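Local structure of putative ABC transporter (Thermobispora bispora, 4PE6) at residues P82-I87 with D273-R278; Q101-D104 with K108-V111. The protein probably binds a carbohydrate or sugar-derived solute and delivers it to an ABC transporter, and is seen here holding a trihydroxybutanoic acid. All coordinates share one frame; numbering follows the deposited sequence.

In the fold
Interactions 1 and 2 lie on opposite faces of the parallel part of the sheet in one lobe of the type I periplasmic binding protein fold, their centres about 9 Å apart. Interaction 1 sets the end of helix 263-275 against the start of strand 84-88; interaction 2 sets helix 96-104 against the neighbouring strand 108-112. The two strands are zipped by probable hydrogen bonds, Leu85 N to Lys108 O and Ile87 N to Val110 O, each 2.8 Å. Both contacts sit about 22 Å from the centre of the chain. Neither includes a residue of the ligand pocket, although strand 108-112 runs on toward Asp113, which belongs to it.

Interaction 1 of 2, residues P82-I87 with D273-R278; sequences PDALLI and DLLEGR
Leu275 turns CG anti to its own carbonyl carbon (chi1 -76°), and with CD1 extended beyond it (chi2 171°) the isobutyl fork reaches from the end of helix 263-275 to Asp83 and Ala84. This is helix-on-sheet packing in the alpha/beta lobe of a type I periplasmic binding protein: a helix late in the chain lies against the beginning of strand 84-88. CD2 comes up to the backbone, 3.5 Å from Asp83 O, and lies 4.0 Å from Asp83 CB; CD1 bridges the two residues, 4.1 Å from Asp83 CB and 4.2 Å from Ala84 CB. No hydrogen bond crosses between the segments, so the contact is van der Waals packing. Pro19 and Lys108 also touch Leu275, while Ala84 packs on Ala271 one helical turn earlier. The carboxylate of Asp83 is engaged otherwise, its OD2 accepting a hydrogen bond from the backbone N of Phe20 on the adjacent strand.

Just past Leu275 the helix ends in a Schellman motif. Gly277, with positive phi, is its C-prime residue: Arg278 N bonds to Asp273 O at 3.0 Å and Gly277 N to Leu274 O at 3.1 Å. The turn brings Arg278 back beside Glu276; Asp273 reaches Arg278 only as a long ion pair, with no N-H directed at it, and Arg315 and Arg319 extend the charged network. Arg278 NE donates almost straight to Glu276 OE1, 3.0 Å away at 171°, with the oxygen in the guanidinium plane but approached from above the carboxylate plane.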
# COMPACT_ATOMS: atom_id res chain seq x y z
N PRO A 82 21.59 13.86 -1.57
CA PRO A 82 21.42 12.46 -1.25
C PRO A 82 22.12 11.57 -2.29
O PRO A 82 22.21 11.93 -3.46
CB PRO A 82 19.91 12.28 -1.29
CG PRO A 82 19.47 13.24 -2.36
CD PRO A 82 20.39 14.43 -2.22
N ASP A 83 22.58 10.42 -1.85
CA ASP A 83 23.15 9.42 -2.77
C ASP A 83 22.09 8.56 -3.47
O ASP A 83 22.29 8.07 -4.59
CB ASP A 83 24.13 8.56 -1.96
CG ASP A 83 25.29 9.38 -1.45
OD1 ASP A 83 26.05 9.89 -2.30
OD2 ASP A 83 25.41 9.57 -0.22
N ALA A 84 20.99 8.35 -2.77
CA ALA A 84 19.80 7.68 -3.31
C ALA A 84 18.56 8.37 -2.79
O ALA A 84 18.54 8.91 -1.66
CB ALA A 84 19.79 6.20 -2.92
N LEU A 85 17.53 8.31 -3.61
CA LEU A 85 16.26 8.90 -3.34
C LEU A 85 15.19 7.84 -3.56
O LEU A 85 15.10 7.25 -4.66
CB LEU A 85 16.04 10.11 -4.27
CG LEU A 85 14.70 10.80 -4.16
CD1 LEU A 85 14.50 11.41 -2.77
CD2 LEU A 85 14.57 11.85 -5.27
N LEU A 86 14.43 7.54 -2.52
CA LEU A 86 13.31 6.60 -2.60
C LEU A 86 12.02 7.37 -2.70
O LEU A 86 11.78 8.30 -1.89
CB LEU A 86 13.26 5.69 -1.37
CG LEU A 86 14.60 5.12 -0.89
CD1 LEU A 86 14.41 4.17 0.29
CD2 LEU A 86 15.34 4.42 -2.00
N ILE A 87 11.18 7.03 -3.67
CA ILE A 87 10.01 7.87 -3.93
C ILE A 87 8.71 7.07 -3.97
O ILE A 87 8.59 6.12 -4.76
CB ILE A 87 10.10 8.65 -5.26
CG1 ILE A 87 11.36 9.48 -5.30
CG2 ILE A 87 8.84 9.49 -5.45
CD1 ILE A 87 11.60 10.11 -6.66
N ASP A 273 22.25 -1.62 -2.84
CA ASP A 273 22.87 -2.50 -3.85
C ASP A 273 23.24 -1.70 -5.09
O ASP A 273 24.33 -1.88 -5.68
CB ASP A 273 21.97 -3.70 -4.17
CG ASP A 273 22.17 -4.87 -3.16
OD1 ASP A 273 23.05 -4.75 -2.28
OD2 ASP A 273 21.49 -5.90 -3.26
N LEU A 274 22.37 -0.77 -5.46
CA LEU A 274 22.61 0.11 -6.58
C LEU A 274 23.87 0.94 -6.33
O LEU A 274 24.70 1.12 -7.23
CB LEU A 274 21.39 1.01 -6.81
CG LEU A 274 20.18 0.34 -7.48
CD1 LEU A 274 19.08 1.35 -7.67
CD2 LEU A 274 20.52 -0.27 -8.83
N LEU A 275 24.00 1.44 -5.10
CA LEU A 275 25.11 2.31 -4.75
C LEU A 275 26.47 1.61 -4.76
O LEU A 275 27.51 2.27 -4.92
CB LEU A 275 24.87 2.95 -3.38
CG LEU A 275 23.84 4.08 -3.39
CD1 LEU A 275 23.50 4.52 -1.96
CD2 LEU A 275 24.34 5.26 -4.23
N GLU A 276 26.49 0.29 -4.58
CA GLU A 276 27.74 -0.46 -4.70
C GLU A 276 27.93 -1.14 -6.06
O GLU A 276 28.67 -2.10 -6.19
CB GLU A 276 27.89 -1.45 -3.53
CG GLU A 276 26.85 -2.54 -3.41
CD GLU A 276 27.19 -3.53 -2.28
OE1 GLU A 276 27.52 -4.72 -2.56
OE2 GLU A 276 27.18 -3.10 -1.11
N GLY A 277 27.25 -0.62 -7.08
CA GLY A 277 27.46 -1.06 -8.47
C GLY A 277 26.74 -2.31 -8.95
O GLY A 277 27.04 -2.84 -10.04
N ARG A 278 25.78 -2.80 -8.16
CA ARG A 278 25.06 -4.01 -8.52
C ARG A 278 23.94 -3.69 -9.47
O ARG A 278 23.38 -2.60 -9.45
CB ARG A 278 24.49 -4.70 -7.29
CG ARG A 278 25.52 -5.24 -6.33
CD ARG A 278 24.83 -5.96 -5.19
NE ARG A 278 25.82 -6.48 -4.26
CZ ARG A 278 26.08 -7.76 -4.03
NH1 ARG A 278 25.40 -8.73 -4.62
NH2 ARG A 278 27.03 -8.05 -3.16

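Interaction 2 of 2, residues Q101-D104 with K108-V111; sequences QACD and KVVV
Val109 CG2 sits between two residues of helix 96-104, 3.9 Å from Ala102 CB and 3.8 Å from Cys103 SG. Helix and strand are the last two elements of a beta-alpha-beta unit, strand 84-88, helix 96-104, strand 108-112, joined by a three-residue connection. Val109 places CG1 anti to its backbone N (chi1 174°), which leaves CG2 as the branch that meets the helix. The methyl of Ala102 points toward the strand, whereas Cys103 swings SG alongside the valine, also 4.2 Å from its CB. This buried side is close-packed: Leu78 lies on Ala102, and Ile87 and Ala121 flank Val109. On the solvent side the contact thins out: Gln101 and Asp104 are exposed and do not reach the strand, Gln101 lying instead on Lys75 and Leu78. Asp104 OD1 accepts a hydrogen bond from Gln100 NE2, a turn earlier. With no hydrogen bond between them, helix and strand meet here through methyl and sulfur packing. The covalent tie runs past the contact: Cys103 SG is in a disulfide with Cys120, just ahead of strand 122-126, so the sulfur that packs on Val109 also staples the helix end to the next part of the sheet.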
# COMPACT_ATOMS: atom_id res chain seq x y z
N GLN A 101 15.91 15.04 -13.04
CA GLN A 101 16.85 15.99 -12.46
C GLN A 101 17.72 15.30 -11.41
O GLN A 101 18.95 15.51 -11.36
CB GLN A 101 16.08 17.18 -11.84
CG GLN A 101 16.97 18.23 -11.17
CD GLN A 101 16.18 19.30 -10.44
OE1 GLN A 101 15.05 19.62 -10.81
NE2 GLN A 101 16.79 19.86 -9.40
N ALA A 102 17.10 14.48 -10.57
CA ALA A 102 17.82 13.70 -9.59
C ALA A 102 18.85 12.78 -10.26
O ALA A 102 20.00 12.75 -9.86
CB ALA A 102 16.86 12.90 -8.72
N CYS A 103 18.43 12.05 -11.30
CA CYS A 103 19.34 11.13 -11.97
C CYS A 103 20.51 11.88 -12.62
O CYS A 103 21.66 11.42 -12.58
CB CYS A 103 18.59 10.31 -13.03
SG CYS A 103 17.42 9.12 -12.30
N ASP A 104 20.21 13.02 -13.23
CA ASP A 104 21.25 13.84 -13.89
C ASP A 104 22.27 14.36 -12.88
O ASP A 104 23.42 14.63 -13.25
CB ASP A 104 20.62 15.03 -14.59
CG ASP A 104 19.83 14.64 -15.82
OD1 ASP A 104 19.89 13.47 -16.26
OD2 ASP A 104 19.14 15.53 -16.35
N LYS A 108 20.80 7.86 -7.34
CA LYS A 108 20.10 6.62 -7.65
C LYS A 108 18.65 6.79 -7.20
O LYS A 108 18.39 7.21 -6.06
CB LYS A 108 20.73 5.40 -6.93
CG LYS A 108 22.13 5.01 -7.38
CD LYS A 108 22.17 4.90 -8.91
CE LYS A 108 23.24 3.96 -9.42
NZ LYS A 108 24.52 4.61 -9.69
N VAL A 109 17.71 6.45 -8.07
CA VAL A 109 16.31 6.70 -7.78
C VAL A 109 15.54 5.40 -7.81
O VAL A 109 15.53 4.71 -8.82
CB VAL A 109 15.70 7.72 -8.77
CG1 VAL A 109 14.21 7.86 -8.55
CG2 VAL A 109 16.40 9.06 -8.62
N VAL A 110 14.93 5.05 -6.68
CA VAL A 110 14.02 3.94 -6.59
C VAL A 110 12.62 4.46 -6.34
O VAL A 110 12.33 5.07 -5.28
CB VAL A 110 14.41 2.97 -5.45
CG1 VAL A 110 13.47 1.78 -5.43
CG2 VAL A 110 15.85 2.52 -5.61
N VAL A 111 11.76 4.28 -7.33
CA VAL A 111 10.35 4.53 -7.17
C VAL A 111 9.74 3.27 -6.57
O VAL A 111 9.96 2.17 -7.09
CB VAL A 111 9.71 4.83 -8.53
CG1 VAL A 111 8.18 4.81 -8.43
CG2 VAL A 111 10.23 6.16 -9.07